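Local coordinates for protein beta chain (Acipenser persicus, PDB 6IYH) that binds haem as the beta chain of a four-chain haemoglobin and probably carries oxygen reversibly in sturgeon blood, at residues 7-12 and 126-131; 20-25 and 111-116. All blocks are in the same frame, centred on the assembly; numbering follows the deposited sequence. Where two conformers were deposited one is given.

Contact 1: residues 7-12 and 126-131; sequences RFAITT and QAAWQK
Apolar packing comes first where helix 4-14, the A helix of the globin fold, crosses helix 123-142, the H helix, nearly at a right angle (85°). The methyls of Ala9 and Ala128 meet tip to tip, CB to CB 3.8 Å, and with such small side chains the segment axes close to 8.7 Å. Ile10 sends its two branches different ways: CG1, anti to the carbonyl carbon (chi1 -66°), runs beside the Ala128 methyl and carries CD1 to 4.0 Å from Ala128 O, while CG2 reaches Trp129 CZ2 at 3.9 Å. Ile10 CG1 also lies over one indole face, offset toward the rim. The polar part is slight. Trp129, its CG anti to its own carbonyl carbon, brings the indole edge to the backbone of helix 4-14, where NE1 gives a weak hydrogen bond to Ala9 O (3.5 Å, N-H...O 150°), with the oxygen near the ring plane. Beside it Trp129 CZ2 comes to 3.3 Å from Ile10 O. Leu13, Trp14 and Ile74 also pack on the indole. Trp129 is buried, and its N-H thus finds a main-chain carbonyl, though only weakly; the alanine methyls, Ile10 branches and indole make up most of this A/H crossing.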
ATOM      1  N   ARG B   7     -18.785   9.412 -18.250  1.00 23.13           N
ATOM      2  CA  ARG B   7     -18.732  10.852 -18.365  1.00 25.47           C
ATOM      3  C   ARG B   7     -19.947  11.526 -17.779  1.00 27.92           C
ATOM      4  O   ARG B   7     -19.837  12.528 -17.075  1.00 25.38           O
ATOM      5  CB  ARG B   7     -18.665  11.294 -19.811  1.00 29.64           C
ATOM      6  CG  ARG B   7     -17.297  11.331 -20.377  1.00 33.66           C
ATOM      7  CD  ARG B   7     -17.333  11.860 -21.793  1.00 32.94           C
ATOM      8  NE  ARG B   7     -16.123  11.426 -22.472  1.00 34.15           N
ATOM      9  CZ  ARG B   7     -14.949  12.024 -22.398  1.00 30.36           C
ATOM     10  NH1 ARG B   7     -14.795  13.139 -21.702  1.00 34.70           N
ATOM     11  NH2 ARG B   7     -13.922  11.534 -23.089  1.00 29.96           N
ATOM     12  N   PHE B   8     -21.098  10.921 -18.057  1.00 28.47           N
ATOM     13  CA  PHE B   8     -22.362  11.383 -17.582  1.00 29.12           C
ATOM     14  C   PHE B   8     -22.520  11.248 -16.082  1.00 26.20           C
ATOM     15  O   PHE B   8     -23.015  12.170 -15.441  1.00 22.00           O
ATOM     16  CB  PHE B   8     -23.471  10.558 -18.226  1.00 30.22           C
ATOM     17  CG  PHE B   8     -24.845  10.976 -17.816  1.00 32.56           C
ATOM     18  CD1 PHE B   8     -25.412  12.119 -18.336  1.00 34.10           C
ATOM     19  CD2 PHE B   8     -25.553  10.238 -16.895  1.00 35.25           C
ATOM     20  CE1 PHE B   8     -26.674  12.468 -17.973  1.00 35.55           C
ATOM     21  CE2 PHE B   8     -26.813  10.600 -16.506  1.00 39.01           C
ATOM     22  CZ  PHE B   8     -27.381  11.703 -17.059  1.00 38.04           C
ATOM     23  N   ALA B   9     -22.148  10.093 -15.537  1.00 21.60           N
ATOM     24  CA  ALA B   9     -22.157   9.845 -14.086  1.00 21.79           C
ATOM     25  C   ALA B   9     -21.322  10.898 -13.352  1.00 19.97           C
ATOM     26  O   ALA B   9     -21.764  11.383 -12.311  1.00 19.19           O
ATOM     27  CB  ALA B   9     -21.660   8.418 -13.774  1.00 22.33           C
ATOM     28  N   ILE B  10     -20.178  11.257 -13.901  1.00 19.06           N
ATOM     29  CA  ILE B  10     -19.272  12.242 -13.307  1.00 22.18           C
ATOM     30  C   ILE B  10     -19.835  13.657 -13.415  1.00 23.01           C
ATOM     31  O   ILE B  10     -20.000  14.312 -12.376  1.00 22.37           O
ATOM     32  CB  ILE B  10     -17.864  12.183 -13.944  1.00 22.77           C
ATOM     33  CG1 ILE B  10     -17.242  10.844 -13.599  1.00 22.25           C
ATOM     34  CG2 ILE B  10     -16.973  13.333 -13.491  1.00 22.28           C
ATOM     35  CD1 ILE B  10     -15.990  10.548 -14.399  1.00 26.72           C
ATOM     36  N   THR B  11     -20.174  14.107 -14.634  1.00 21.95           N
ATOM     37  CA  THR B  11     -20.577  15.509 -14.823  1.00 23.72           C
ATOM     38  C   THR B  11     -21.977  15.779 -14.198  1.00 20.29           C
ATOM     39  O   THR B  11     -22.169  16.874 -13.611  1.00 21.22           O
ATOM     40  CB  THR B  11     -20.476  15.932 -16.280  1.00 25.90           C
ATOM     41  OG1 THR B  11     -21.336  15.080 -17.005  1.00 28.04           O
ATOM     42  CG2 THR B  11     -19.061  15.815 -16.775  1.00 29.06           C
ATOM     43  N   THR B  12     -22.896  14.801 -14.162  1.00 21.86           N
ATOM     44  CA  THR B  12     -24.199  15.041 -13.505  1.00 26.06           C
ATOM     45  C   THR B  12     -24.071  15.144 -12.003  1.00 21.57           C
ATOM     46  O   THR B  12     -24.711  15.983 -11.386  1.00 19.13           O
ATOM     47  CB  THR B  12     -25.354  14.061 -13.825  1.00 29.61           C
ATOM     48  OG1 THR B  12     -25.110  12.797 -13.240  1.00 38.57           O
ATOM     49  CG2 THR B  12     -25.465  13.829 -15.310  1.00 29.37           C
ATOM     50  N   GLN B 126     -20.717   5.260  -8.349  1.00 12.20           N
ATOM     51  CA  GLN B 126     -19.461   5.061  -7.486  1.00 11.79           C
ATOM     52  C   GLN B 126     -18.317   4.527  -8.311  1.00 11.52           C
ATOM     53  O   GLN B 126     -17.215   4.961  -8.181  1.00 11.01           O
ATOM     54  CB  GLN B 126     -19.700   4.173  -6.249  1.00 12.75           C
ATOM     55  CG  GLN B 126     -18.379   3.962  -5.477  1.00 12.05           C
ATOM     56  CD  GLN B 126     -18.527   2.985  -4.391  1.00 15.14           C
ATOM     57  OE1 GLN B 126     -19.550   2.518  -4.145  1.00 15.18           O
ATOM     58  NE2 GLN B 126     -17.479   2.719  -3.737  1.00 15.56           N
ATOM     59  N   ALA B 127     -18.580   3.571  -9.239  1.00 11.41           N
ATOM     60  CA  ALA B 127     -17.509   2.978 -10.017  1.00 11.36           C
ATOM     61  C   ALA B 127     -16.892   3.996 -10.893  1.00 11.23           C
ATOM     62  O   ALA B 127     -15.675   4.078 -11.001  1.00 11.08           O
ATOM     63  CB  ALA B 127     -17.982   1.751 -10.809  1.00 12.44           C
ATOM     64  N   ALA B 128     -17.708   4.862 -11.513  1.00 10.99           N
ATOM     65  CA  ALA B 128     -17.170   5.936 -12.335  1.00 11.40           C
ATOM     66  C   ALA B 128     -16.350   6.979 -11.545  1.00 11.38           C
ATOM     67  O   ALA B 128     -15.288   7.397 -11.979  1.00 11.34           O
ATOM     68  CB  ALA B 128     -18.302   6.681 -13.064  1.00 12.88           C
ATOM     69  N   TRP B 129     -16.842   7.348 -10.376  1.00 12.38           N
ATOM     70  CA  TRP B 129     -16.117   8.236  -9.462  1.00 12.45           C
ATOM     71  C   TRP B 129     -14.804   7.595  -8.925  1.00 10.95           C
ATOM     72  O   TRP B 129     -13.806   8.294  -8.830  1.00 10.95           O
ATOM     73  CB  TRP B 129     -16.993   8.740  -8.321  1.00 13.55           C
ATOM     74  CG  TRP B 129     -17.779   9.883  -8.813  1.00 14.79           C
ATOM     75  CD1 TRP B 129     -19.000   9.851  -9.390  1.00 17.39           C
ATOM     76  CD2 TRP B 129     -17.327  11.209  -8.886  1.00 15.78           C
ATOM     77  NE1 TRP B 129     -19.364  11.140  -9.827  1.00 19.58           N
ATOM     78  CE2 TRP B 129     -18.329  11.968  -9.553  1.00 15.76           C
ATOM     79  CE3 TRP B 129     -16.127  11.840  -8.522  1.00 17.00           C
ATOM     80  CZ2 TRP B 129     -18.209  13.331  -9.760  1.00 18.78           C
ATOM     81  CZ3 TRP B 129     -15.990  13.236  -8.759  1.00 19.81           C
ATOM     82  CH2 TRP B 129     -17.040  13.954  -9.359  1.00 17.79           C
ATOM     83  N   GLN B 130     -14.813   6.318  -8.655  1.00 10.39           N
ATOM     84  CA  GLN B 130     -13.553   5.655  -8.266  1.00 11.34           C
ATOM     85  C   GLN B 130     -12.522   5.701  -9.394  1.00 11.30           C
ATOM     86  O   GLN B 130     -11.358   5.964  -9.186  1.00 10.82           O
ATOM     87  CB  GLN B 130     -13.848   4.267  -7.839  1.00 11.54           C
ATOM     88  CG  GLN B 130     -12.614   3.481  -7.407  1.00 12.03           C
ATOM     89  CD  GLN B 130     -11.987   4.099  -6.170  1.00 12.22           C
ATOM     90  OE1 GLN B 130     -12.677   4.665  -5.318  1.00 13.06           O
ATOM     91  NE2 GLN B 130     -10.645   4.032  -6.113  1.00 13.11           N
ATOM     92  N   LYS B 131     -12.982   5.560 -10.649  1.00 11.13           N
ATOM     93  CA  LYS B 131     -12.106   5.663 -11.765  1.00 12.34           C
ATOM     94  C   LYS B 131     -11.571   7.064 -11.862  1.00 11.94           C
ATOM     95  O   LYS B 131     -10.372   7.282 -12.085  1.00 12.59           O
ATOM     96  CB  LYS B 131     -12.858   5.210 -13.055  1.00 13.50           C
ATOM     97  CG  LYS B 131     -12.024   5.357 -14.309  1.00 14.67           C
ATOM     98  CD  LYS B 131     -12.811   4.878 -15.505  1.00 17.74           C
ATOM     99  CE  LYS B 131     -12.073   5.245 -16.762  1.00 19.02           C
ATOM    100  NZ  LYS B 131     -12.749   4.535 -17.900  1.00 24.14           N
TER

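Contact 2: residues 20-25 and 111-116; sequences ESVGAQ and IVLAAT
The axes of 20-25 and 111-116 run 9.8 Å apart at their closest, inclined at 133° between their N-to-C directions, with Val22 and Val112 nearest in backbone register. This is the crossing of the B and G helices of the globin fold, helix 19-33 against helix 100-117. Val112 points at the other helix and splits its branches: CG1, anti to its backbone N (chi1 171°), meets Val22 CG1 obliquely at 3.9 Å, whereas CG2 lies against Gln25 CB, also at 3.9 Å. Val22, with CG1 likewise anti to N, forks in its turn. Its CG1 touches Leu113 CD2 at 4.2 Å, the two side chains crossing at about a right angle, and its CG2 reaches Thr116 OG1. Leu67 of helix 57-75 packs on Val22 as well. Gln25 crosses Val112 obliquely, its chain extended beyond CG, so that OE1 stands 3.8 Å from Val112 CG1, at the partly exposed border of the contact. An alanine at Val112 would lose both gamma methyls, and with them would probably go the packing against Val22 CG1 and the Gln25 stem. Thr116 turns its hydroxyl back on its own helix: OG1 donates to Val112 O at 2.7 Å, from 36° out of the carbonyl plane, and that oxygen also accepts from Thr116 N.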
ATOM      1  N   GLU B  20     -17.592  23.584  -1.216  1.00 13.81           N
ATOM      2  CA  GLU B  20     -17.240  24.001   0.150  1.00 14.86           C
ATOM      3  C   GLU B  20     -17.580  22.925   1.192  1.00 14.35           C
ATOM      4  O   GLU B  20     -16.740  22.514   2.023  1.00 15.31           O
ATOM      5  CB  GLU B  20     -18.024  25.269   0.522  1.00 18.39           C
ATOM      6  CG  GLU B  20     -17.480  26.473  -0.182  1.00 23.06           C
ATOM      7  CD  GLU B  20     -18.305  27.731   0.027  1.00 30.51           C
ATOM      8  OE1 GLU B  20     -18.982  27.850   1.072  1.00 39.24           O
ATOM      9  OE2 GLU B  20     -18.270  28.554  -0.869  1.00 34.08           O
ATOM     10  N   SER B  21     -18.795  22.421   1.116  1.00 12.17           N
ATOM     11  CA  SER B  21     -19.232  21.421   2.005  1.00 11.92           C
ATOM     12  C   SER B  21     -18.549  20.073   1.798  1.00 11.69           C
ATOM     13  O   SER B  21     -18.031  19.491   2.742  1.00 10.27           O
ATOM     14  CB  SER B  21     -20.719  21.298   1.907  0.50 13.19           C
ATOM     15  OG  SER B  21     -21.223  20.264   2.728  0.50 17.09           O
ATOM     16  N   VAL B  22     -18.550  19.577   0.583  1.00 10.70           N
ATOM     17  CA  VAL B  22     -17.915  18.297   0.285  1.00  9.92           C
ATOM     18  C   VAL B  22     -16.407  18.397   0.502  1.00 10.48           C
ATOM     19  O   VAL B  22     -15.806  17.514   1.062  1.00  9.05           O
ATOM     20  CB  VAL B  22     -18.226  17.845  -1.160  1.00 10.67           C
ATOM     21  CG1 VAL B  22     -17.342  16.710  -1.685  1.00 11.44           C
ATOM     22  CG2 VAL B  22     -19.714  17.504  -1.198  1.00 11.37           C
ATOM     23  N   GLY B  23     -15.803  19.491   0.117  1.00  9.28           N
ATOM     24  CA  GLY B  23     -14.344  19.642   0.237  1.00 10.87           C
ATOM     25  C   GLY B  23     -13.951  19.756   1.711  1.00 10.52           C
ATOM     26  O   GLY B  23     -13.011  19.061   2.129  1.00 10.19           O
ATOM     27  N   ALA B  24     -14.657  20.554   2.501  1.00 10.27           N
ATOM     28  CA  ALA B  24     -14.393  20.624   3.931  1.00 10.44           C
ATOM     29  C   ALA B  24     -14.558  19.232   4.573  1.00 11.22           C
ATOM     30  O   ALA B  24     -13.714  18.776   5.405  1.00 10.63           O
ATOM     31  CB  ALA B  24     -15.299  21.627   4.635  1.00 10.91           C
ATOM     32  N   GLN B  25     -15.671  18.568   4.275  1.00 10.74           N
ATOM     33  CA  GLN B  25     -15.957  17.219   4.878  1.00 10.78           C
ATOM     34  C   GLN B  25     -14.873  16.213   4.543  1.00  9.79           C
ATOM     35  O   GLN B  25     -14.458  15.441   5.445  1.00  9.81           O
ATOM     36  CB  GLN B  25     -17.285  16.665   4.507  1.00 13.20           C
ATOM     37  CG  GLN B  25     -18.395  17.480   5.085  1.00 17.09           C
ATOM     38  CD  GLN B  25     -19.769  17.014   4.662  1.00 26.19           C
ATOM     39  OE1 GLN B  25     -20.007  15.799   4.455  1.00 33.51           O
ATOM     40  NE2 GLN B  25     -20.735  17.950   4.709  1.00 31.18           N
ATOM     41  N   ILE B 111     -16.355   8.386   0.203  1.00  8.48           N
ATOM     42  CA  ILE B 111     -17.198   8.345   1.412  1.00  8.35           C
ATOM     43  C   ILE B 111     -18.061   9.568   1.563  1.00  8.67           C
ATOM     44  O   ILE B 111     -19.224   9.443   1.823  1.00  7.99           O
ATOM     45  CB  ILE B 111     -16.344   8.016   2.669  1.00  8.46           C
ATOM     46  CG1 ILE B 111     -15.865   6.584   2.607  1.00  9.00           C
ATOM     47  CG2 ILE B 111     -17.025   8.272   3.972  1.00  8.74           C
ATOM     48  CD1 ILE B 111     -14.727   6.133   3.546  1.00  8.32           C
ATOM     49  N   VAL B 112     -17.489  10.742   1.429  1.00  7.55           N
ATOM     50  CA  VAL B 112     -18.268  11.951   1.516  1.00  8.61           C
ATOM     51  C   VAL B 112     -19.365  12.004   0.383  1.00  8.48           C
ATOM     52  O   VAL B 112     -20.481  12.487   0.661  1.00  9.07           O
ATOM     53  CB  VAL B 112     -17.374  13.183   1.517  1.00  8.75           C
ATOM     54  CG1 VAL B 112     -18.207  14.468   1.373  1.00  8.82           C
ATOM     55  CG2 VAL B 112     -16.625  13.264   2.792  1.00  8.65           C
ATOM     56  N   LEU B 113     -19.016  11.613  -0.835  1.00  7.84           N
ATOM     57  CA  LEU B 113     -20.004  11.651  -1.915  1.00  8.42           C
ATOM     58  C   LEU B 113     -21.122  10.668  -1.554  1.00  9.66           C
ATOM     59  O   LEU B 113     -22.269  10.990  -1.717  1.00 10.52           O
ATOM     60  CB  LEU B 113     -19.430  11.257  -3.258  1.00  8.87           C
ATOM     61  CG  LEU B 113     -18.401  12.242  -3.795  1.00  9.40           C
ATOM     62  CD1 LEU B 113     -17.797  11.729  -5.060  1.00 10.31           C
ATOM     63  CD2 LEU B 113     -18.967  13.635  -3.995  1.00 10.20           C
ATOM     64  N   ALA B 114     -20.780   9.464  -1.089  1.00  9.22           N
ATOM     65  CA  ALA B 114     -21.837   8.494  -0.582  1.00  9.64           C
ATOM     66  C   ALA B 114     -22.742   9.107   0.467  1.00 10.80           C
ATOM     67  O   ALA B 114     -23.998   9.022   0.408  1.00 11.80           O
ATOM     68  CB  ALA B 114     -21.166   7.241  -0.054  1.00 10.37           C
ATOM     69  N   ALA B 115     -22.144   9.739   1.479  1.00 10.84           N
ATOM     70  CA  ALA B 115     -22.911  10.376   2.574  1.00 10.94           C
ATOM     71  C   ALA B 115     -23.821  11.505   2.032  1.00 10.91           C
ATOM     72  O   ALA B 115     -24.983  11.648   2.511  1.00 13.19           O
ATOM     73  CB  ALA B 115     -21.972  10.880   3.664  1.00 11.13           C
ATOM     74  N   THR B 116     -23.317  12.229   1.049  1.00 10.55           N
ATOM     75  CA  THR B 116     -23.972  13.389   0.523  1.00 10.86           C
ATOM     76  C   THR B 116     -25.127  12.996  -0.419  1.00 11.97           C
ATOM     77  O   THR B 116     -26.180  13.674  -0.421  1.00 13.93           O
ATOM     78  CB  THR B 116     -22.953  14.280  -0.241  1.00 12.55           C
ATOM     79  OG1 THR B 116     -21.948  14.779   0.699  1.00 12.90           O
ATOM     80  CG2 THR B 116     -23.612  15.497  -0.904  1.00 13.94           C
TER

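In the fold
Both contacts are buried helix crossings, their centres 15 Å apart, and contact 2 is nested along the chain inside the loop closed by contact 1. They share no helix, but their helices are neighbours in the chain: 4-14 is followed by 19-33, and 100-117 by 123-142. They touch directly, Trp129 CE3 packing on Leu113 CD1 at 3.8 Å. All four touching residues of contact 1 are buried, although it lies farther from the chain centre; contact 2 runs out to exposed Thr116. Contact 1 joins two alanines, an isoleucine and an indole, with one weak hydrogen bond; contact 2 joins Val22, Val112 and Leu113, with polar Gln25 and Thr116 at its more exposed side, and has no hydrogen bond between its segments. Another protein's chain packs beside both.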